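Local coordinates for protein transcriptional regulator, TetR family (Agrobacterium tumefaciens, PDB 3C2B) that probably binds cis-regulatory DNA as a dimeric transcription factor, through a helix-turn-helix domain joined to a larger helical domain, at residues A[25-30]-A[34-39]; A[95-100]-A[166-171]. One frame throughout, in Å; residues are numbered along the deposited sequence.

Interaction 1 (A[25-30]-A[34-39]); sequences LRLLVE and KALTTS
Leu27 meets Leu36 and Ala35 where the chain, having left helix 15-31, turns back past that helix on its way into helix 38-45. In the order of the helix, Leu25 comes first and turns from this contact to pack on Met66, Phe69 and Gln70 of helix 59-71. Leu27 makes the main contact from this helix, and Leu36 answers it. The CG of Leu27 stands beside the backbone N, anti to the carbonyl carbon (chi1 -83°), and the side chain crosses that of Leu36 at about a right angle. Leu36 CD2 rests against Leu27 CB, at 3.9 Å, and Leu27 CD1, at 4.0 Å. Both methyls of Leu27 also brush the carbonyl of Ala35, its CD1 lying 3.9 Å from Ala35 O. Ala35 in turn sets its CB 3.9 Å from Leu27 O, a place where a single methyl suits the close approach to a helix backbone. One residue on, Leu28 touches more lightly, CD2 to Leu36 CB at 4.4 Å, and continues onto Ala111 and Leu112 of helix 107-120. Leu36 sits at the centre of an inverse gamma turn and also packs on Met66. Next to it, Thr37 is the N-cap, its OG1 bonded to Gly40 N at the start of the predicted helix-turn-helix DNA-binding motif. With no hydrogen bond between the segments, the contact rests on van der Waals packing, leucine on leucine and the Ala35 methyl against a helix carbonyl.

Interaction 2 (A[95-100]-A[166-171]); sequences VFAHDL and RSFYGL
Two phenylalanines and a leucine-tyrosine pair join helix 95-100 to helix 166-171. The rings of Phe96 and Phe168 come from facing helices and pass one another with planes tilted by only 27°, displaced until little of one lies over the other, the centroids 5.9 Å apart. Contact is confined to Phe168 CE2, which lies 3.6 Å from Phe96 CD2 and a little farther from the neighbouring Phe96 CE2. Each ring is carried out from its helix by a CG anti to the backbone N (chi1 174° in Phe96), an extended course that lets a long flat group span the space between helices. Ala97 adds its CB 4.4 Å from Phe168 CZ, a small residue fitting beside the end of a large ring.

The second pair is turned differently. Leu100 crosses Tyr169 at about a right angle and lays CD2 over one face of the phenol ring, 4.0 Å from the Tyr169 centroid, a CH-pi contact. The methyl sits toward one side of that face, with Leu100 CD2 3.7 Å from Tyr169 CD2, while Leu100 CD1 rests 4.0 Å from Tyr169 CE2. Branched leucine suits this place: one methyl covers the face while the other reaches the margin of the ring at CE2.

Other helices extend the core: Phe96 reaches Ile139, Ala143 and Leu146 of helix 137-152, and Phe168 meets the ring of Phe201. Away from this contact, Arg166 and Leu171 engage the second subunit. With axes 11.0 Å apart and crossing at -59°, this is aromatic-rich helix packing in the buried core of the all-helical C-terminal domain of a TetR-family regulator, whose helix 161-173 also takes part in the dimer interface.

How the interactions relate
From the N terminus, interaction 1 closes first: only three residues separate its segments, so it closes a short local loop at the turn from helix 15-31 into helix 38-45. Interaction 2 opens later and closes a far longer loop, bringing helix 161-173 back against helix 86-104 across 65 intervening residues, mostly helical. The two follow in series, neither nesting nor crossing. They lie on opposite sides of the chain's centre, with their own centres 31 Å apart and nearest atoms about 16 Å apart. Interaction 1 belongs to the probable DNA-binding end, interaction 2 to the C-terminal domain; helix 107-120, inside the longer loop, packs against helix 15-31 and so joins the DNA-binding end to the rest of the fold.

Interaction 1 (A[25-30]-A[34-39])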
loop_
_atom_site.group_PDB
_atom_site.type_symbol
_atom_site.label_atom_id
_atom_site.label_comp_id
_atom_site.label_asym_id
_atom_site.label_seq_id
_atom_site.Cartn_x
_atom_site.Cartn_y
_atom_site.Cartn_z
ATOM N N LEU A 25 -7.543 -8.282 -19.934
ATOM C CA LEU A 25 -6.506 -7.454 -19.302
ATOM C C LEU A 25 -6.582 -5.997 -19.786
ATOM O O LEU A 25 -6.555 -5.080 -18.968
ATOM C CB LEU A 25 -5.106 -8.036 -19.563
ATOM C CG LEU A 25 -4.546 -9.096 -18.595
ATOM C CD1 LEU A 25 -5.620 -10.021 -18.006
ATOM C CD2 LEU A 25 -3.390 -9.899 -19.208
ATOM N N ARG A 26 -6.693 -5.815 -21.107
ATOM C CA ARG A 26 -6.876 -4.505 -21.737
ATOM C C ARG A 26 -8.099 -3.748 -21.189
ATOM O O ARG A 26 -7.974 -2.585 -20.803
ATOM C CB ARG A 26 -6.967 -4.654 -23.263
ATOM C CG ARG A 26 -7.503 -3.428 -24.017
ATOM C CD ARG A 26 -6.991 -3.373 -25.464
ATOM N NE ARG A 26 -5.561 -3.020 -25.510
ATOM C CZ ARG A 26 -4.797 -3.013 -26.608
ATOM N NH1 ARG A 26 -5.298 -3.338 -27.801
ATOM N NH2 ARG A 26 -3.515 -2.679 -26.507
ATOM N N LEU A 27 -9.266 -4.401 -21.171
ATOM C CA LEU A 27 -10.505 -3.764 -20.676
ATOM C C LEU A 27 -10.324 -3.285 -19.248
ATOM O O LEU A 27 -10.768 -2.203 -18.869
ATOM C CB LEU A 27 -11.693 -4.732 -20.722
ATOM C CG LEU A 27 -12.463 -4.921 -22.033
ATOM C CD1 LEU A 27 -13.427 -6.099 -21.890
ATOM C CD2 LEU A 27 -13.222 -3.649 -22.458
ATOM N N LEU A 28 -9.641 -4.107 -18.465
ATOM C CA LEU A 28 -9.444 -3.872 -17.052
ATOM C C LEU A 28 -8.575 -2.626 -16.769
ATOM O O LEU A 28 -8.925 -1.802 -15.923
ATOM C CB LEU A 28 -8.826 -5.141 -16.445
ATOM C CG LEU A 28 -9.140 -5.690 -15.035
ATOM C CD1 LEU A 28 -7.902 -5.761 -14.237
ATOM C CD2 LEU A 28 -10.292 -5.009 -14.303
ATOM N N VAL A 29 -7.452 -2.503 -17.476
ATOM C CA VAL A 29 -6.573 -1.330 -17.362
ATOM C C VAL A 29 -7.351 -0.058 -17.742
ATOM O O VAL A 29 -7.285 0.967 -17.068
ATOM C CB VAL A 29 -5.302 -1.478 -18.250
ATOM C CG1 VAL A 29 -4.435 -0.189 -18.238
ATOM C CG2 VAL A 29 -4.479 -2.731 -17.840
ATOM N N GLU A 30 -8.099 -0.154 -18.829
ATOM C CA GLU A 30 -8.777 1.015 -19.414
ATOM C C GLU A 30 -10.011 1.524 -18.625
ATOM O O GLU A 30 -10.167 2.733 -18.407
ATOM C CB GLU A 30 -9.088 0.725 -20.883
ATOM C CG GLU A 30 -7.779 0.531 -21.656
ATOM C CD GLU A 30 -7.949 0.247 -23.128
ATOM O OE1 GLU A 30 -9.097 0.126 -23.610
ATOM O OE2 GLU A 30 -6.912 0.140 -23.816
ATOM N N LYS A 34 -15.486 -2.339 -13.509
ATOM C CA LYS A 34 -16.763 -1.967 -14.125
ATOM C C LYS A 34 -16.848 -2.295 -15.615
ATOM O O LYS A 34 -17.893 -2.645 -16.113
ATOM C CB LYS A 34 -17.022 -0.462 -13.931
ATOM C CG LYS A 34 -16.308 0.427 -14.970
ATOM C CD LYS A 34 -16.566 1.918 -14.802
ATOM C CE LYS A 34 -15.758 2.690 -15.841
ATOM N NZ LYS A 34 -15.739 4.154 -15.572
ATOM N N ALA A 35 -15.719 -2.134 -16.314
ATOM C CA ALA A 35 -15.640 -2.296 -17.777
ATOM C C ALA A 35 -15.453 -3.745 -18.200
ATOM O O ALA A 35 -15.629 -4.102 -19.361
ATOM C CB ALA A 35 -14.512 -1.458 -18.335
ATOM N N LEU A 36 -15.078 -4.579 -17.242
ATOM C CA LEU A 36 -14.852 -5.986 -17.486
ATOM C C LEU A 36 -16.175 -6.706 -17.284
ATOM O O LEU A 36 -16.433 -7.243 -16.200
ATOM C CB LEU A 36 -13.783 -6.491 -16.508
ATOM C CG LEU A 36 -12.843 -7.642 -16.869
ATOM C CD1 LEU A 36 -13.415 -8.982 -16.400
ATOM C CD2 LEU A 36 -12.491 -7.659 -18.347
ATOM N N THR A 37 -17.037 -6.655 -18.305
ATOM C CA THR A 37 -18.326 -7.350 -18.269
ATOM C C THR A 37 -18.334 -8.477 -19.299
ATOM O O THR A 37 -17.695 -8.375 -20.361
ATOM C CB THR A 37 -19.540 -6.419 -18.538
ATOM O OG1 THR A 37 -19.453 -5.874 -19.863
ATOM C CG2 THR A 37 -19.622 -5.286 -17.507
ATOM N N THR A 38 -19.054 -9.548 -18.981
ATOM C CA THR A 38 -19.177 -10.693 -19.887
ATOM C C THR A 38 -19.506 -10.269 -21.343
ATOM O O THR A 38 -18.922 -10.800 -22.287
ATOM C CB THR A 38 -20.126 -11.803 -19.310
ATOM O OG1 THR A 38 -20.981 -12.316 -20.344
ATOM C CG2 THR A 38 -20.997 -11.269 -18.145
ATOM N N SER A 39 -20.405 -9.292 -21.502
ATOM C CA SER A 39 -20.729 -8.687 -22.806
ATOM C C SER A 39 -19.659 -7.736 -23.353
ATOM O O SER A 39 -19.487 -7.634 -24.561
ATOM C CB SER A 39 -22.052 -7.932 -22.731
ATOM O OG SER A 39 -23.142 -8.777 -23.053
#

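Interaction 2 (A[95-100]-A[166-171])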
loop_
_atom_site.group_PDB
_atom_site.type_symbol
_atom_site.label_atom_id
_atom_site.label_comp_id
_atom_site.label_asym_id
_atom_site.label_seq_id
_atom_site.Cartn_x
_atom_site.Cartn_y
_atom_site.Cartn_z
ATOM N N VAL A 95 19.368 -2.056 -8.163
ATOM C CA VAL A 95 18.659 -2.546 -9.344
ATOM C C VAL A 95 17.359 -3.251 -8.909
ATOM O O VAL A 95 16.296 -3.020 -9.472
ATOM C CB VAL A 95 19.562 -3.422 -10.255
ATOM C CG1 VAL A 95 18.744 -4.070 -11.400
ATOM C CG2 VAL A 95 20.754 -2.595 -10.813
ATOM N N PHE A 96 17.468 -4.068 -7.862
ATOM C CA PHE A 96 16.294 -4.660 -7.295
ATOM C C PHE A 96 15.206 -3.594 -6.929
ATOM O O PHE A 96 14.038 -3.685 -7.346
ATOM C CB PHE A 96 16.638 -5.490 -6.056
ATOM C CG PHE A 96 15.424 -5.982 -5.386
ATOM C CD1 PHE A 96 14.795 -7.153 -5.851
ATOM C CD2 PHE A 96 14.829 -5.233 -4.354
ATOM C CE1 PHE A 96 13.600 -7.606 -5.281
ATOM C CE2 PHE A 96 13.603 -5.679 -3.770
ATOM C CZ PHE A 96 12.989 -6.868 -4.255
ATOM N N ALA A 97 15.588 -2.604 -6.128
ATOM C CA ALA A 97 14.599 -1.616 -5.639
ATOM C C ALA A 97 13.864 -0.935 -6.796
ATOM O O ALA A 97 12.645 -0.776 -6.753
ATOM C CB ALA A 97 15.283 -0.604 -4.735
ATOM N N HIS A 98 14.612 -0.561 -7.836
ATOM C CA HIS A 98 14.072 0.103 -9.015
ATOM C C HIS A 98 13.145 -0.849 -9.804
ATOM O O HIS A 98 12.043 -0.455 -10.211
ATOM C CB HIS A 98 15.285 0.584 -9.870
ATOM C CG HIS A 98 14.960 1.587 -10.943
ATOM N ND1 HIS A 98 15.932 2.406 -11.500
ATOM C CD2 HIS A 98 13.806 1.872 -11.607
ATOM C CE1 HIS A 98 15.387 3.152 -12.453
ATOM N NE2 HIS A 98 14.098 2.861 -12.521
ATOM N N ASP A 99 13.603 -2.097 -10.027
ATOM C CA ASP A 99 12.746 -3.165 -10.568
ATOM C C ASP A 99 11.432 -3.348 -9.753
ATOM O O ASP A 99 10.368 -3.470 -10.321
ATOM C CB ASP A 99 13.494 -4.497 -10.571
ATOM C CG ASP A 99 14.621 -4.545 -11.571
ATOM O OD1 ASP A 99 14.730 -3.656 -12.447
ATOM O OD2 ASP A 99 15.409 -5.516 -11.500
ATOM N N LEU A 100 11.515 -3.385 -8.441
ATOM C CA LEU A 100 10.294 -3.472 -7.587
ATOM C C LEU A 100 9.281 -2.330 -7.875
ATOM O O LEU A 100 8.098 -2.574 -8.154
ATOM C CB LEU A 100 10.651 -3.517 -6.092
ATOM C CG LEU A 100 9.426 -3.535 -5.110
ATOM C CD1 LEU A 100 8.428 -4.686 -5.430
ATOM C CD2 LEU A 100 9.897 -3.664 -3.628
ATOM N N ARG A 166 11.281 -7.226 4.881
ATOM C CA ARG A 166 10.160 -6.373 5.291
ATOM C C ARG A 166 10.529 -4.872 5.368
ATOM O O ARG A 166 9.803 -3.997 4.773
ATOM C CB ARG A 166 9.481 -6.907 6.604
ATOM C CG ARG A 166 8.166 -6.186 6.925
ATOM C CD ARG A 166 7.559 -6.552 8.316
ATOM N NE ARG A 166 6.296 -5.855 8.541
ATOM C CZ ARG A 166 6.175 -4.561 8.879
ATOM N NH1 ARG A 166 7.241 -3.800 9.073
ATOM N NH2 ARG A 166 4.985 -4.017 9.014
ATOM N N SER A 167 11.621 -4.583 6.081
ATOM C CA SER A 167 12.144 -3.233 6.221
ATOM C C SER A 167 12.544 -2.652 4.860
ATOM O O SER A 167 12.168 -1.544 4.541
ATOM C CB SER A 167 13.374 -3.205 7.129
ATOM O OG SER A 167 13.033 -3.503 8.480
ATOM N N PHE A 168 13.284 -3.406 4.068
ATOM C CA PHE A 168 13.736 -2.965 2.753
ATOM C C PHE A 168 12.552 -2.629 1.884
ATOM O O PHE A 168 12.525 -1.578 1.225
ATOM C CB PHE A 168 14.563 -4.075 2.102
ATOM C CG PHE A 168 15.350 -3.651 0.882
ATOM C CD1 PHE A 168 15.832 -2.342 0.730
ATOM C CD2 PHE A 168 15.622 -4.577 -0.123
ATOM C CE1 PHE A 168 16.598 -1.990 -0.394
ATOM C CE2 PHE A 168 16.408 -4.225 -1.237
ATOM C CZ PHE A 168 16.885 -2.920 -1.369
ATOM N N TYR A 169 11.527 -3.463 1.939
ATOM C CA TYR A 169 10.378 -3.276 1.065
ATOM C C TYR A 169 9.675 -1.989 1.461
ATOM O O TYR A 169 9.286 -1.193 0.593
ATOM C CB TYR A 169 9.454 -4.500 1.188
ATOM C CG TYR A 169 8.294 -4.529 0.214
ATOM C CD1 TYR A 169 7.218 -3.650 0.323
ATOM C CD2 TYR A 169 8.289 -5.449 -0.818
ATOM C CE1 TYR A 169 6.172 -3.703 -0.613
ATOM C CE2 TYR A 169 7.235 -5.528 -1.729
ATOM C CZ TYR A 169 6.219 -4.666 -1.635
ATOM O OH TYR A 169 5.231 -4.816 -2.551
ATOM N N GLY A 170 9.467 -1.791 2.763
ATOM C CA GLY A 170 8.757 -0.577 3.227
ATOM C C GLY A 170 9.570 0.679 2.908
ATOM O O GLY A 170 9.025 1.733 2.533
ATOM N N LEU A 171 10.886 0.574 3.046
ATOM C CA LEU A 171 11.790 1.682 2.672
ATOM C C LEU A 171 11.757 2.037 1.180
ATOM O O LEU A 171 11.811 3.216 0.820
ATOM C CB LEU A 171 13.239 1.430 3.111
ATOM C CG LEU A 171 13.510 1.384 4.638
ATOM C CD1 LEU A 171 14.934 0.844 4.913
ATOM C CD2 LEU A 171 13.368 2.790 5.323
#